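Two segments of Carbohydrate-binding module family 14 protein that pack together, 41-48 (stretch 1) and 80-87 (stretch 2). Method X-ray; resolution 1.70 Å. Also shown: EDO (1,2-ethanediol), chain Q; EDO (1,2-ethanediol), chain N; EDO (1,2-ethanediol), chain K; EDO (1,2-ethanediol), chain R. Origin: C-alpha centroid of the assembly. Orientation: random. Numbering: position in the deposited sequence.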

# COMPACT_ATOMS: atom_id res chain seq x y z
N PRO B 41 5.56 1.81 4.24
CA PRO B 41 4.78 1.26 3.10
C PRO B 41 4.75 -0.25 3.02
O PRO B 41 3.73 -0.83 2.62
N LYS B 42 5.84 -0.88 3.41
CA LYS B 42 5.92 -2.34 3.34
C LYS B 42 5.49 -3.05 4.61
O LYS B 42 5.45 -4.29 4.64
N ASP B 43 5.16 -2.30 5.66
CA ASP B 43 4.71 -2.92 6.88
C ASP B 43 3.30 -3.49 6.77
O ASP B 43 2.46 -2.90 6.10
N CYS B 44 3.05 -4.60 7.49
CA CYS B 44 1.70 -5.10 7.70
C CYS B 44 1.07 -5.56 6.37
O CYS B 44 -0.15 -5.52 6.18
N LEU B 45 1.94 -6.05 5.49
CA LEU B 45 1.52 -6.70 4.25
C LEU B 45 1.95 -8.15 4.27
O LEU B 45 3.11 -8.46 4.60
N TYR B 46 1.05 -9.03 3.81
CA TYR B 46 1.24 -10.48 3.94
C TYR B 46 0.67 -11.17 2.71
O TYR B 46 -0.22 -10.65 2.07
N PRO B 47 1.19 -12.36 2.38
CA PRO B 47 0.57 -13.19 1.38
C PRO B 47 -0.82 -13.61 1.85
O PRO B 47 -1.07 -13.64 3.06
N SER B 48 -1.70 -13.86 0.90
CA SER B 48 -2.98 -14.49 1.20
C SER B 48 -2.81 -16.00 1.09
O SER B 48 -2.40 -16.49 0.04
N LEU B 80 0.68 -11.27 -9.73
CA LEU B 80 0.71 -12.19 -8.62
C LEU B 80 1.50 -11.53 -7.50
O LEU B 80 2.38 -10.72 -7.73
N TRP B 81 1.23 -11.96 -6.27
CA TRP B 81 2.00 -11.44 -5.13
C TRP B 81 3.45 -11.84 -5.15
O TRP B 81 3.79 -13.01 -5.43
N ASN B 82 4.31 -10.86 -4.86
CA ASN B 82 5.76 -11.07 -4.77
C ASN B 82 6.10 -10.59 -3.35
O ASN B 82 6.25 -9.39 -3.12
N ASP B 83 6.16 -11.55 -2.44
CA ASP B 83 6.44 -11.21 -1.04
C ASP B 83 7.82 -10.67 -0.74
O ASP B 83 8.01 -10.02 0.33
N ASN B 84 8.79 -10.90 -1.62
CA ASN B 84 10.13 -10.33 -1.50
C ASN B 84 10.13 -8.80 -1.51
O ASN B 84 10.88 -8.17 -0.77
N LYS B 85 9.26 -8.25 -2.34
CA LYS B 85 9.14 -6.80 -2.53
C LYS B 85 7.86 -6.26 -1.98
O LYS B 85 7.60 -5.04 -2.09
N LYS B 86 7.02 -7.14 -1.42
CA LYS B 86 5.66 -6.87 -0.85
C LYS B 86 4.77 -6.06 -1.81
O LYS B 86 4.22 -4.98 -1.48
N TRP B 87 4.73 -6.53 -3.04
CA TRP B 87 3.84 -5.91 -4.02
C TRP B 87 3.29 -6.92 -4.99
O TRP B 87 3.79 -8.06 -5.11

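Packing of side chains between residues 41-48 and 80-87 of a carbohydrate-binding module family 14 protein. The two stretches bury 366 Å² between them, and their strands run at 135° with axes no closer than 8.1 Å, so side chains rather than backbone ladders bridge the gap. Leu-45 points toward stretch 2, and Trp-81, Asp-83 and Lys-86 point toward stretch 1; Lys-42 starts sideways but its end swings in.

Apolar contacts centre on the indole of Trp-81 (chi1 t, chi2 -118°), which is buried and reaches across to residues 45-47. Leu-45 (chi1 m, chi2 t) rests CB 4.2 Å from Trp-81 CZ2, and Pro-47, its ring in the C-gamma endo pucker and directed sideways, brings CB to 4.0 Å from Trp-81 CD1. Both approach the indole obliquely. Leu-45 CD1 also lies 4.1 Å from Lys-86 CB, the aliphatic root of a lysine. The CA-to-CB bond of Tyr-46 (chi1 m, chi2 88°) points away, as expected for a strand residue between two that line the contact, and the residue offers mainly backbone: Tyr-46 C lies 4.1 Å from Trp-81 NE1.

The polar core is built around Lys-86 (chi1 m, chi2 m, then t, t), the residue with the largest area covered by the opposing stretch. Two m torsions bend the chain near its root, and the extended remainder delivers the ammonium to the backbone of stretch 1, where Lys-86 NZ donates to Leu-45 O at 2.9 Å. The same nitrogen forms a salt bridge within stretch 2, Lys-86 NZ to Asp-83 OD1 at 2.7 Å. Asp-83 (chi1 t, chi2 55°) also accepts from the indole, Trp-81 NE1 to Asp-83 OD1 at 2.9 Å, with a nearly straight N-H...O angle of 163°. One carboxylate oxygen thus ties ring and ammonium together, and it also touches stretch 1, Asp-83 OD1 lying 3.4 Å from Pro-47 CD.

A second lysine crosses in the other direction. Lys-42 (m, t, t, m) is exposed, yet its long chain passes Lys-86, CG to CB 4.2 Å, and Lys-42 NZ donates to Lys-85 O at 3.0 Å. The CA-to-CB bond of Lys-85 (m, t, t, t) points away; the acceptor in this link is its backbone carbonyl.

Four 1,2-ethanediol molecules, probably from the crystallisation liquor, bind these stretches. Chain Q bridges them: its O1 donates to Pro-41 O at 2.9 Å, its O2 donates to Lys-85 O at 3.0 Å, and Lys-42 NZ donates to that O2 at a very short 2.4 Å. Lys-42 NZ also reaches both O1 and O2 of chain N, each at 2.8 Å, while C2 of chain N lies over one face of Trp-87 (chi1 p), 3.6 Å from CE3. In chain R, O1 donates to Asp-83 OD2 at 2.9 Å; chain K sits away from the contact, where its O1 donates to Asp-43 OD1 at 2.8 Å and Cys-44 N donates to its O2 at 2.7 Å.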

# COMPACT_ATOMS: atom_id res chain seq x y z
CB PRO B 41 5.51 1.85 1.88
CG PRO B 41 6.06 3.13 2.36
CD PRO B 41 6.52 2.83 3.79
CB LYS B 42 7.32 -2.77 2.94
CG LYS B 42 7.62 -2.43 1.49
CD LYS B 42 9.06 -2.79 1.16
CE LYS B 42 9.57 -2.11 -0.10
NZ LYS B 42 8.71 -2.36 -1.30
CB ASP B 43 4.73 -1.91 8.01
CG ASP B 43 6.11 -1.46 8.41
OD1 ASP B 43 7.10 -2.25 8.29
OD2 ASP B 43 6.19 -0.35 8.95
CB CYS B 44 0.85 -4.03 8.39
SG CYS B 44 1.58 -3.50 9.97
CB LEU B 45 2.12 -5.99 3.03
CG LEU B 45 1.74 -4.53 2.79
CD1 LEU B 45 2.50 -3.91 1.65
CD2 LEU B 45 0.26 -4.46 2.52
CB TYR B 46 0.47 -10.99 5.17
CG TYR B 46 0.71 -10.21 6.45
CD1 TYR B 46 -0.07 -9.08 6.76
CD2 TYR B 46 1.73 -10.53 7.33
CE1 TYR B 46 0.14 -8.35 7.91
CE2 TYR B 46 1.96 -9.79 8.46
CZ TYR B 46 1.14 -8.70 8.76
OH TYR B 46 1.37 -7.93 9.88
CB PRO B 47 1.49 -14.40 1.28
CG PRO B 47 2.50 -14.27 2.34
CD PRO B 47 2.37 -12.96 3.01
CB SER B 48 -4.04 -14.03 0.23
OG SER B 48 -5.15 -14.90 0.27
CB LEU B 80 1.39 -13.50 -9.01
CG LEU B 80 0.72 -14.31 -10.14
CD1 LEU B 80 1.51 -15.58 -10.30
CD2 LEU B 80 -0.78 -14.54 -9.93
CB TRP B 81 1.40 -11.95 -3.85
CG TRP B 81 1.96 -11.27 -2.62
CD1 TRP B 81 2.64 -11.88 -1.61
CD2 TRP B 81 1.86 -9.88 -2.26
NE1 TRP B 81 2.97 -10.97 -0.63
CE2 TRP B 81 2.47 -9.74 -1.00
CE3 TRP B 81 1.25 -8.76 -2.85
CZ2 TRP B 81 2.55 -8.50 -0.35
CZ3 TRP B 81 1.32 -7.55 -2.21
CH2 TRP B 81 1.96 -7.43 -0.96
CB ASN B 82 6.50 -10.25 -5.79
CG ASN B 82 8.02 -10.25 -5.63
OD1 ASN B 82 8.61 -10.76 -4.65
ND2 ASN B 82 8.67 -9.57 -6.53
CB ASP B 83 6.16 -12.42 -0.16
CG ASP B 83 5.80 -12.03 1.27
OD1 ASP B 83 4.86 -11.24 1.51
OD2 ASP B 83 6.51 -12.53 2.16
CB ASN B 84 11.07 -10.83 -2.59
CG ASN B 84 11.26 -12.32 -2.53
OD1 ASN B 84 11.14 -13.04 -3.55
ND2 ASN B 84 11.46 -12.82 -1.36
CB LYS B 85 9.24 -6.49 -4.06
CG LYS B 85 10.66 -6.52 -4.55
CD LYS B 85 10.80 -6.23 -6.03
CE LYS B 85 12.25 -6.30 -6.48
NZ LYS B 85 12.38 -5.99 -7.93
CB LYS B 86 5.79 -6.12 0.48
CG LYS B 86 6.54 -6.95 1.53
CD LYS B 86 5.63 -8.02 2.10
CE LYS B 86 6.34 -8.85 3.18
NZ LYS B 86 5.46 -9.91 3.75
CB TRP B 87 4.55 -4.76 -4.76
CG TRP B 87 5.72 -5.08 -5.66
CD1 TRP B 87 6.28 -6.33 -5.93
CD2 TRP B 87 6.41 -4.15 -6.52
NE1 TRP B 87 7.29 -6.18 -6.84
CE2 TRP B 87 7.38 -4.87 -7.23
CE3 TRP B 87 6.30 -2.75 -6.75
CZ2 TRP B 87 8.28 -4.26 -8.10
CZ3 TRP B 87 7.19 -2.15 -7.69
CH2 TRP B 87 8.18 -2.91 -8.32
C1 EDO Q . 3.96 -1.86 -1.35
O1 EDO Q . 3.98 -0.91 -0.27
C2 EDO Q . 5.28 -1.87 -2.11
O2 EDO Q . 6.30 -2.46 -1.34
C1 EDO N . 10.63 -2.68 -4.40
O1 EDO N . 10.65 -3.23 -3.06
C2 EDO N . 9.19 -2.26 -4.67
O2 EDO N . 8.79 -1.17 -3.82
C1 EDO K . 7.12 -5.59 9.86
O1 EDO K . 7.62 -4.92 8.72
C2 EDO K . 5.65 -5.28 10.00
O2 EDO K . 4.86 -5.89 9.00
C1 EDO R . 6.26 -16.23 2.13
O1 EDO R . 7.35 -15.34 2.39
C2 EDO R . 5.71 -16.02 0.74
O2 EDO R . 4.77 -17.05 0.45